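Local coordinates for aluminum resistance protein (Clostridium novyi, PDB 3I16) that probably cleaves carbon-sulfur bonds as a pyridoxal-phosphate-dependent lyase of the methionine gamma-lyase family, with a presumed role in aluminum resistance, at residues Pro370-Ala382 / Ile389-Tyr401. Numbering follows the deposited sequence.
Sequences PGYTDQVIMAAGA and IELSADAPIREPY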
loop_
_atom_site.group_PDB
_atom_site.type_symbol
_atom_site.label_atom_id
_atom_site.label_comp_id
_atom_site.label_asym_id
_atom_site.label_seq_id
_atom_site.Cartn_x
_atom_site.Cartn_y
_atom_site.Cartn_z
ATOM N N PRO B 370 -11.781 11.498 -22.148
ATOM C CA PRO B 370 -11.339 12.828 -21.695
ATOM C C PRO B 370 -10.137 13.376 -22.488
ATOM O O PRO B 370 -9.055 12.765 -22.492
ATOM C CB PRO B 370 -10.957 12.601 -20.217
ATOM C CG PRO B 370 -11.756 11.453 -19.787
ATOM C CD PRO B 370 -11.954 10.573 -21.007
ATOM N N GLY B 371 -10.372 14.498 -23.175
ATOM C CA GLY B 371 -9.357 15.193 -23.960
ATOM C C GLY B 371 -9.390 15.012 -25.468
ATOM O O GLY B 371 -8.512 15.530 -26.143
ATOM N N TYR B 372 -10.384 14.311 -26.011
ATOM C CA TYR B 372 -10.433 14.065 -27.468
ATOM C C TYR B 372 -11.700 14.598 -28.130
ATOM O O TYR B 372 -12.730 14.746 -27.473
ATOM C CB TYR B 372 -10.246 12.566 -27.764
ATOM C CG TYR B 372 -8.943 12.041 -27.213
ATOM C CD1 TYR B 372 -8.845 11.639 -25.880
ATOM C CD2 TYR B 372 -7.796 11.992 -28.005
ATOM C CE1 TYR B 372 -7.640 11.188 -25.348
ATOM C CE2 TYR B 372 -6.580 11.531 -27.487
ATOM C CZ TYR B 372 -6.512 11.127 -26.159
ATOM O OH TYR B 372 -5.329 10.671 -25.628
ATOM N N THR B 373 -11.605 14.877 -29.433
ATOM C CA THR B 373 -12.728 15.397 -30.224
ATOM C C THR B 373 -13.674 14.296 -30.630
ATOM O O THR B 373 -14.829 14.295 -30.212
ATOM C CB THR B 373 -12.261 16.102 -31.521
ATOM O OG1 THR B 373 -11.547 17.300 -31.187
ATOM C CG2 THR B 373 -13.473 16.449 -32.412
ATOM N N ASP B 374 -13.193 13.379 -31.473
ATOM C CA ASP B 374 -13.987 12.242 -31.926
ATOM C C ASP B 374 -13.925 11.113 -30.911
ATOM O O ASP B 374 -13.166 11.166 -29.932
ATOM C CB ASP B 374 -13.485 11.724 -33.268
ATOM C CG ASP B 374 -13.661 12.723 -34.372
ATOM O OD1 ASP B 374 -14.280 13.781 -34.105
ATOM O OD2 ASP B 374 -13.193 12.438 -35.505
ATOM N N GLN B 375 -14.771 10.112 -31.132
ATOM C CA GLN B 375 -14.773 8.937 -30.284
ATOM C C GLN B 375 -13.678 7.991 -30.752
ATOM O O GLN B 375 -13.518 7.719 -31.958
ATOM C CB GLN B 375 -16.124 8.230 -30.251
ATOM C CG GLN B 375 -17.148 8.983 -29.414
ATOM C CD GLN B 375 -18.333 8.135 -29.030
ATOM O OE1 GLN B 375 -18.552 7.055 -29.583
ATOM N NE2 GLN B 375 -19.110 8.620 -28.068
ATOM N N VAL B 376 -12.943 7.507 -29.760
ATOM C CA VAL B 376 -11.850 6.592 -29.961
ATOM C C VAL B 376 -12.157 5.262 -29.272
ATOM O O VAL B 376 -12.765 5.216 -28.196
ATOM C CB VAL B 376 -10.565 7.155 -29.347
ATOM C CG1 VAL B 376 -9.375 6.281 -29.755
ATOM C CG2 VAL B 376 -10.361 8.619 -29.775
ATOM N N ILE B 377 -11.751 4.189 -29.923
ATOM C CA ILE B 377 -11.853 2.848 -29.383
ATOM C C ILE B 377 -10.460 2.519 -28.853
ATOM O O ILE B 377 -9.474 2.805 -29.531
ATOM C CB ILE B 377 -12.313 1.852 -30.451
ATOM C CG1 ILE B 377 -12.418 0.448 -29.847
ATOM C CG2 ILE B 377 -11.385 1.862 -31.640
ATOM C CD1 ILE B 377 -13.060 -0.509 -30.741
HETATM N N MSE B 378 -10.362 2.018 -27.618
HETATM C CA MSE B 378 -9.071 1.620 -27.077
HETATM C C MSE B 378 -9.121 0.166 -26.590
HETATM O O MSE B 378 -10.093 -0.250 -25.960
HETATM C CB MSE B 378 -8.566 2.551 -25.946
HETATM C CG MSE B 378 -7.073 2.192 -25.495
HETATM SE SE MSE B 378 -6.147 3.290 -24.075
HETATM C CE MSE B 378 -4.386 2.382 -23.990
ATOM N N ALA B 379 -8.098 -0.611 -26.949
ATOM C CA ALA B 379 -7.896 -1.948 -26.423
ATOM C C ALA B 379 -6.920 -1.684 -25.294
ATOM O O ALA B 379 -5.833 -1.140 -25.535
ATOM C CB ALA B 379 -7.268 -2.845 -27.463
ATOM N N ALA B 380 -7.282 -2.027 -24.060
ATOM C CA ALA B 380 -6.385 -1.764 -22.930
ATOM C C ALA B 380 -6.498 -2.784 -21.764
ATOM O O ALA B 380 -6.697 -2.405 -20.608
ATOM C CB ALA B 380 -6.627 -0.354 -22.430
ATOM N N GLY B 381 -6.349 -4.071 -22.056
ATOM C CA GLY B 381 -6.436 -5.104 -21.020
ATOM C C GLY B 381 -5.151 -5.149 -20.220
ATOM O O GLY B 381 -4.324 -6.044 -20.419
ATOM N N ALA B 382 -5.040 -4.249 -19.249
ATOM C CA ALA B 382 -3.777 -4.000 -18.563
ATOM C C ALA B 382 -3.760 -4.136 -17.033
ATOM O O ALA B 382 -4.776 -3.988 -16.367
ATOM C CB ALA B 382 -3.322 -2.591 -18.954
ATOM N N ILE B 389 2.422 1.115 -22.419
ATOM C CA ILE B 389 3.632 0.310 -22.537
ATOM C C ILE B 389 3.183 -1.168 -22.446
ATOM O O ILE B 389 3.948 -2.067 -22.783
ATOM C CB ILE B 389 4.732 0.668 -21.496
ATOM C CG1 ILE B 389 6.066 -0.005 -21.860
ATOM C CG2 ILE B 389 4.303 0.317 -20.088
ATOM C CD1 ILE B 389 6.598 0.318 -23.273
ATOM N N GLU B 390 1.958 -1.412 -21.982
ATOM C CA GLU B 390 1.346 -2.746 -22.041
ATOM C C GLU B 390 0.635 -2.799 -23.378
ATOM O O GLU B 390 0.224 -1.749 -23.869
ATOM C CB GLU B 390 0.330 -2.990 -20.917
ATOM C CG GLU B 390 0.980 -2.974 -19.531
ATOM C CD GLU B 390 0.046 -3.351 -18.427
ATOM O OE1 GLU B 390 -0.520 -4.468 -18.480
ATOM O OE2 GLU B 390 -0.084 -2.564 -17.445
ATOM N N LEU B 391 0.520 -3.996 -23.966
ATOM C CA LEU B 391 -0.109 -4.155 -25.268
ATOM C C LEU B 391 -1.450 -3.454 -25.280
ATOM O O LEU B 391 -2.307 -3.721 -24.441
ATOM C CB LEU B 391 -0.301 -5.635 -25.637
ATOM C CG LEU B 391 -0.864 -5.887 -27.051
ATOM C CD1 LEU B 391 0.075 -5.358 -28.146
ATOM C CD2 LEU B 391 -1.185 -7.376 -27.309
ATOM N N SER B 392 -1.628 -2.570 -26.254
ATOM C CA SER B 392 -2.832 -1.765 -26.368
ATOM C C SER B 392 -2.965 -1.281 -27.809
ATOM O O SER B 392 -2.009 -1.356 -28.595
ATOM C CB SER B 392 -2.710 -0.565 -25.423
ATOM O OG SER B 392 -1.474 0.103 -25.655
ATOM N N ALA B 393 -4.156 -0.822 -28.168
ATOM C CA ALA B 393 -4.421 -0.293 -29.493
ATOM C C ALA B 393 -5.494 0.755 -29.354
ATOM O O ALA B 393 -6.449 0.549 -28.584
ATOM C CB ALA B 393 -4.936 -1.378 -30.430
ATOM N N ASP B 394 -5.370 1.851 -30.107
ATOM C CA ASP B 394 -6.396 2.897 -30.108
ATOM C C ASP B 394 -6.597 3.481 -31.503
ATOM O O ASP B 394 -5.682 3.445 -32.338
ATOM C CB ASP B 394 -6.200 3.914 -28.988
ATOM C CG ASP B 394 -4.777 4.271 -28.760
ATOM O OD1 ASP B 394 -4.219 5.033 -29.556
ATOM O OD2 ASP B 394 -4.222 3.803 -27.749
ATOM N N ALA B 395 -7.821 3.937 -31.783
ATOM C CA ALA B 395 -8.164 4.379 -33.126
ATOM C C ALA B 395 -9.366 5.294 -33.220
ATOM O O ALA B 395 -10.507 4.797 -33.101
ATOM C CB ALA B 395 -8.439 3.175 -33.975
ATOM N N PRO B 396 -9.134 6.610 -33.483
ATOM C CA PRO B 396 -10.233 7.560 -33.707
ATOM C C PRO B 396 -11.130 7.040 -34.794
ATOM O O PRO B 396 -10.626 6.572 -35.827
ATOM C CB PRO B 396 -9.515 8.817 -34.195
ATOM C CG PRO B 396 -8.172 8.749 -33.568
ATOM C CD PRO B 396 -7.822 7.292 -33.460
ATOM N N ILE B 397 -12.445 7.101 -34.591
ATOM C CA ILE B 397 -13.371 6.566 -35.600
ATOM C C ILE B 397 -13.624 7.581 -36.726
ATOM O O ILE B 397 -14.551 8.395 -36.653
ATOM C CB ILE B 397 -14.716 6.094 -34.987
ATOM C CG1 ILE B 397 -14.479 5.131 -33.809
ATOM C CG2 ILE B 397 -15.540 5.428 -36.058
ATOM C CD1 ILE B 397 -13.586 3.968 -34.131
ATOM N N ARG B 398 -12.804 7.498 -37.773
ATOM C CA ARG B 398 -12.880 8.406 -38.915
ATOM C C ARG B 398 -11.985 7.874 -40.017
ATOM O O ARG B 398 -11.092 7.076 -39.754
ATOM C CB ARG B 398 -12.394 9.793 -38.517
ATOM C CG ARG B 398 -10.947 9.815 -38.143
ATOM C CD ARG B 398 -10.631 10.977 -37.263
ATOM N NE ARG B 398 -9.189 11.051 -37.039
ATOM C CZ ARG B 398 -8.589 11.811 -36.121
ATOM N NH1 ARG B 398 -9.299 12.572 -35.288
ATOM N NH2 ARG B 398 -7.259 11.792 -36.020
ATOM N N GLU B 399 -12.236 8.317 -41.246
ATOM C CA GLU B 399 -11.432 7.914 -42.390
ATOM C C GLU B 399 -10.044 8.524 -42.232
ATOM O O GLU B 399 -9.908 9.614 -41.673
ATOM C CB GLU B 399 -12.049 8.410 -43.695
ATOM C CG GLU B 399 -13.347 7.758 -44.074
ATOM C CD GLU B 399 -14.094 8.555 -45.128
ATOM O OE1 GLU B 399 -14.143 9.807 -45.002
ATOM O OE2 GLU B 399 -14.658 7.942 -46.065
ATOM N N PRO B 400 -9.012 7.824 -42.700
ATOM C CA PRO B 400 -8.977 6.526 -43.379
ATOM C C PRO B 400 -8.924 5.293 -42.433
ATOM O O PRO B 400 -8.499 4.203 -42.852
ATOM C CB PRO B 400 -7.703 6.629 -44.228
ATOM C CG PRO B 400 -6.888 7.732 -43.594
ATOM C CD PRO B 400 -7.655 8.339 -42.471
ATOM N N TYR B 401 -9.362 5.467 -41.184
ATOM C CA TYR B 401 -9.428 4.375 -40.200
ATOM C C TYR B 401 -8.057 3.793 -39.893
ATOM O O TYR B 401 -7.728 2.686 -40.292
ATOM C CB TYR B 401 -10.426 3.284 -40.643
ATOM C CG TYR B 401 -11.790 3.870 -40.924
ATOM C CD1 TYR B 401 -12.545 4.426 -39.898
ATOM C CD2 TYR B 401 -12.321 3.873 -42.212
ATOM C CE1 TYR B 401 -13.790 4.999 -40.143
ATOM C CE2 TYR B 401 -13.562 4.428 -42.468
ATOM C CZ TYR B 401 -14.293 4.994 -41.432
ATOM O OH TYR B 401 -15.532 5.546 -41.681
HETATM O O HOH W 1 -15.671 11.112 -36.335
HETATM O O HOH W 2 -2.240 -5.924 -22.354
HETATM O O HOH W 3 -4.823 -4.405 -24.666
#
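Strands 376-379 and 392-396 run antiparallel, their axes 4.5 Å apart, with I377 facing A395 and A379 facing A393 as hydrogen-bonded pairs. A379 N to A393 O is short, 2.6 Å, and A393 N to A379 O 3.1 Å; A395 N donates to I377 O at 3.0 Å, though the return bond is weak, and I397 N to Q375 O (2.9 Å) continues the pairing past the strand end. On one face, M378, a selenomethionine, lies alongside D394, its extended chain carrying CE to 3.7 Å from S392 CB. D394 OD1 bonds the Y188 hydroxyl and OD2, more weakly, Q406 NE2. This face looks toward the pyridoxal-phosphate site, the D394 side chain about 6 Å from that of cofactor-binding Y126, whose hydroxyl bonds that of Y372. The other face is apolar: I377 CG2 meets I397 CD1 at 3.9 Å and touches A395 CB. D374 reaches the guanidinium edge of R398 in a long salt bridge, planes 78° apart; a water bonded to I397 O also reaches D374 OD2, weakly. Two waters link G381, centre of an inverse gamma turn, to L391 O. Strands 366-367 and 402-406 flank the pair, and I377 and I397 touch I346 of helix 342-354.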